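Local coordinates for protein FAD-linked sulfhydryl oxidase ERV1 (Arabidopsis thaliana, PDB 2HJ3) that catalyses disulfide bond formation in mitochondrial intermembrane-space proteins as an FAD-dependent sulfhydryl oxidase, passing thiol electrons to oxygen to give hydrogen peroxide, at residues R49-C53 with R54-D58. Sequence-based numbering, arbitrary orientation.
Sequences RMYPC and RECAD. With FAD (flavin-adenine dinucleotide), chain K; SO4 (sulfate ion), chain E; SO4 (sulfate ion), chain G.
The carbonyl oxygen of Cys53 receives the backbone N-H of Ala57, with 2.9 Å from Cys53 O to Ala57 N. This is the first i to i+4 bond of helix 54-66, with Cys53 at the N-cap, and it closes the turn that carries the redox-active disulfide. Cys53 SG meets Cys56 SG at 2.0 Å, forming the CxxC pair of the ERV/ALR family; the bridge is twisted by 76° about the S-S bond. Cys56 supplies the flavin-proximal sulfur: its SG is 3.5 Å from FAD C4X, whereas Cys53 SG stays more than 5 Å from the isoalloxazine, an arrangement consistent with electron transfer from the disulfide centre to the flavin. One residue earlier, the side chain of Glu55, extended beyond CG, brings OE2 to 2.9 Å from FAD N3 at the pyrimidine end of the flavin. Tyr51, its CG anti to the backbone N (chi1 -168°), swings its ring toward Cys56 and the flavin, whose dimethylbenzene ring sits over one face, displaced toward the rim, with Tyr51 OH 3.3 Å from FAD C9. The edge of the tyrosine ring faces Cys56, where Tyr51 CE2 touches Cys56 CB at 3.6 Å, while Tyr51 CB packs on the methyl of Ala57. On the preceding helix, Arg49 NE donates a hydrogen bond (3.0 Å) to O1 of a sulfate, probably from the crystallisation liquor, and Arg49 NH1 forms a salt bridge with Asp39 OD2 of the second subunit. The turn thus joins helix 34-50 to helix 54-66 at the flavin end of the four-helix bundle, where Tyr51 and Pro52 rest on Leu13 of helix 10-27.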
loop_
_atom_site.group_PDB
_atom_site.type_symbol
_atom_site.label_atom_id
_atom_site.label_comp_id
_atom_site.label_asym_id
_atom_site.label_seq_id
_atom_site.Cartn_x
_atom_site.Cartn_y
_atom_site.Cartn_z
ATOM N N ARG A 49 -7.770 3.994 -7.912
ATOM C CA ARG A 49 -9.158 3.522 -7.873
ATOM C C ARG A 49 -9.570 3.053 -6.482
ATOM O O ARG A 49 -10.686 3.307 -6.041
ATOM C CB ARG A 49 -9.363 2.328 -8.800
ATOM C CG ARG A 49 -9.139 2.561 -10.263
ATOM C CD ARG A 49 -8.978 1.212 -10.918
ATOM N NE ARG A 49 -8.585 1.320 -12.309
ATOM C CZ ARG A 49 -7.875 0.402 -12.952
ATOM N NH1 ARG A 49 -7.478 -0.693 -12.320
ATOM N NH2 ARG A 49 -7.564 0.583 -14.229
ATOM N N MET A 50 -8.653 2.366 -5.805
ATOM C CA MET A 50 -8.914 1.764 -4.502
ATOM C C MET A 50 -8.609 2.504 -3.196
ATOM O O MET A 50 -9.083 2.083 -2.149
ATOM C CB MET A 50 -8.213 0.404 -4.442
ATOM C CG MET A 50 -9.126 -0.813 -4.480
ATOM S SD MET A 50 -9.975 -1.096 -6.039
ATOM C CE MET A 50 -11.537 -0.219 -5.742
ATOM N N TYR A 51 -7.821 3.573 -3.223
ATOM C CA TYR A 51 -7.515 4.267 -1.975
ATOM C C TYR A 51 -8.799 4.516 -1.177
ATOM O O TYR A 51 -9.726 5.162 -1.663
ATOM C CB TYR A 51 -6.793 5.583 -2.252
ATOM C CG TYR A 51 -6.210 6.203 -1.005
ATOM C CD1 TYR A 51 -5.207 5.550 -0.287
ATOM C CD2 TYR A 51 -6.679 7.420 -0.524
ATOM C CE1 TYR A 51 -4.684 6.096 0.879
ATOM C CE2 TYR A 51 -6.168 7.975 0.648
ATOM C CZ TYR A 51 -5.170 7.309 1.346
ATOM O OH TYR A 51 -4.672 7.846 2.511
ATOM N N PRO A 52 -8.864 3.994 0.065
ATOM C CA PRO A 52 -9.978 4.076 1.025
ATOM C C PRO A 52 -10.543 5.425 1.468
ATOM O O PRO A 52 -11.223 5.486 2.484
ATOM C CB PRO A 52 -9.472 3.269 2.218
ATOM C CG PRO A 52 -8.557 2.287 1.596
ATOM C CD PRO A 52 -7.799 3.128 0.605
ATOM N N CYS A 53 -10.244 6.502 0.752
ATOM C CA CYS A 53 -10.815 7.812 1.074
ATOM C C CYS A 53 -11.286 8.355 -0.269
ATOM O O CYS A 53 -10.480 8.721 -1.120
ATOM C CB CYS A 53 -9.803 8.784 1.737
ATOM S SG CYS A 53 -10.170 10.541 1.349
ATOM N N ARG A 54 -12.602 8.369 -0.449
ATOM C CA ARG A 54 -13.253 8.825 -1.677
ATOM C C ARG A 54 -12.588 9.993 -2.420
ATOM O O ARG A 54 -12.008 9.803 -3.487
ATOM C CB ARG A 54 -14.710 9.175 -1.364
ATOM C CG ARG A 54 -15.498 8.013 -0.754
ATOM C CD ARG A 54 -16.737 8.497 -0.001
ATOM N NE ARG A 54 -17.459 7.397 0.638
ATOM C CZ ARG A 54 -18.428 7.556 1.537
ATOM N NH1 ARG A 54 -18.801 8.775 1.916
ATOM N NH2 ARG A 54 -19.032 6.494 2.058
ATOM N N GLU A 55 -12.685 11.198 -1.865
ATOM C CA GLU A 55 -12.105 12.378 -2.499
ATOM C C GLU A 55 -10.605 12.226 -2.751
ATOM O O GLU A 55 -10.106 12.582 -3.824
ATOM C CB GLU A 55 -12.338 13.612 -1.628
ATOM C CG GLU A 55 -11.708 13.491 -0.252
ATOM C CD GLU A 55 -11.535 14.827 0.442
ATOM O OE1 GLU A 55 -12.551 15.530 0.641
ATOM O OE2 GLU A 55 -10.383 15.169 0.791
ATOM N N CYS A 56 -9.890 11.709 -1.758
ATOM C CA CYS A 56 -8.449 11.522 -1.871
ATOM C C CYS A 56 -8.104 10.695 -3.105
ATOM O O CYS A 56 -7.126 10.974 -3.803
ATOM C CB CYS A 56 -7.901 10.795 -0.650
ATOM S SG CYS A 56 -8.355 11.395 1.012
ATOM N N ALA A 57 -8.904 9.664 -3.357
ATOM C CA ALA A 57 -8.677 8.786 -4.496
ATOM C C ALA A 57 -8.928 9.501 -5.821
ATOM O O ALA A 57 -8.251 9.229 -6.813
ATOM C CB ALA A 57 -9.559 7.543 -4.383
ATOM N N ASP A 58 -9.901 10.409 -5.845
ATOM C CA ASP A 58 -10.204 11.154 -7.060
ATOM C C ASP A 58 -9.042 12.079 -7.397
ATOM O O ASP A 58 -8.616 12.157 -8.549
ATOM C CB ASP A 58 -11.479 11.982 -6.893
ATOM C CG ASP A 58 -12.720 11.121 -6.759
ATOM O OD1 ASP A 58 -12.799 10.070 -7.437
ATOM O OD2 ASP A 58 -13.623 11.502 -5.986
HETATM P PA FAD K . 1.560 13.497 5.488
HETATM O O1A FAD K . 1.242 14.351 4.309
HETATM O O2A FAD K . 0.734 12.344 5.955
HETATM O O5B FAD K . 2.975 13.009 5.930
HETATM C C5B FAD K . 3.880 11.925 6.040
HETATM C C4B FAD K . 5.036 12.614 6.731
HETATM O O4B FAD K . 5.963 12.246 5.675
HETATM C C3B FAD K . 5.393 14.074 7.132
HETATM O O3B FAD K . 5.071 14.391 8.486
HETATM C C2B FAD K . 6.786 14.208 6.699
HETATM O O2B FAD K . 7.748 13.681 7.560
HETATM C C1B FAD K . 6.749 13.411 5.389
HETATM N N9A FAD K . 6.518 14.021 4.115
HETATM C C8A FAD K . 5.777 15.154 3.696
HETATM N N7A FAD K . 5.793 15.515 2.448
HETATM C C5A FAD K . 6.611 14.553 1.868
HETATM C C6A FAD K . 7.121 14.329 0.573
HETATM N N6A FAD K . 6.826 15.224 -0.392
HETATM N N1A FAD K . 7.975 13.249 0.384
HETATM C C2A FAD K . 8.409 12.407 1.355
HETATM N N3A FAD K . 7.853 12.622 2.635
HETATM C C4A FAD K . 6.983 13.732 2.830
HETATM N N1 FAD K . -6.229 14.093 2.312
HETATM C C2 FAD K . -7.235 15.000 2.031
HETATM O O2 FAD K . -7.817 15.665 2.909
HETATM N N3 FAD K . -7.468 15.074 0.669
HETATM C C4 FAD K . -6.773 14.336 -0.321
HETATM O O4 FAD K . -7.269 14.516 -1.482
HETATM C C4X FAD K . -5.763 13.454 0.027
HETATM N N5 FAD K . -5.079 12.564 -0.873
HETATM C C5X FAD K . -4.159 11.545 -0.533
HETATM C C6 FAD K . -3.637 10.676 -1.516
HETATM C C7 FAD K . -2.754 9.628 -1.115
HETATM C C7M FAD K . -2.273 8.673 -2.217
HETATM C C8 FAD K . -2.365 9.468 0.252
HETATM C C8M FAD K . -1.385 8.481 0.875
HETATM C C9 FAD K . -2.915 10.337 1.204
HETATM C C9A FAD K . -3.852 11.361 0.911
HETATM N N10 FAD K . -4.539 12.395 1.728
HETATM C C10 FAD K . -5.501 13.327 1.425
HETATM C "C1'" FAD K . -4.063 12.540 3.063
HETATM C "C2'" FAD K . -2.950 13.491 3.363
HETATM O "O2'" FAD K . -2.073 13.612 2.196
HETATM C "C3'" FAD K . -2.325 13.355 4.717
HETATM O "O3'" FAD K . -1.646 12.112 4.768
HETATM C "C4'" FAD K . -2.896 13.795 6.056
HETATM O "O4'" FAD K . -3.547 15.086 5.901
HETATM C "C5'" FAD K . -1.944 13.994 7.164
HETATM O "O5'" FAD K . -0.932 14.989 6.983
HETATM P P FAD K . 0.384 14.967 7.826
HETATM O O1P FAD K . 0.453 16.424 7.867
HETATM O O2P FAD K . 0.399 14.126 9.045
HETATM O O3P FAD K . 1.471 14.495 6.726
HETATM S S SO4 E . -9.162 4.374 -14.525
HETATM O O1 SO4 E . -9.876 3.095 -14.332
HETATM O O2 SO4 E . -10.152 5.468 -14.608
HETATM O O3 SO4 E . -8.249 4.610 -13.385
HETATM O O4 SO4 E . -8.376 4.313 -15.774
HETATM S S SO4 G . -4.831 -1.179 -15.992
HETATM O O1 SO4 G . -6.204 -1.546 -16.417
HETATM O O2 SO4 G . -4.672 0.289 -16.056
HETATM O O3 SO4 G . -4.604 -1.648 -14.604
HETATM O O4 SO4 G . -3.838 -1.798 -16.898
#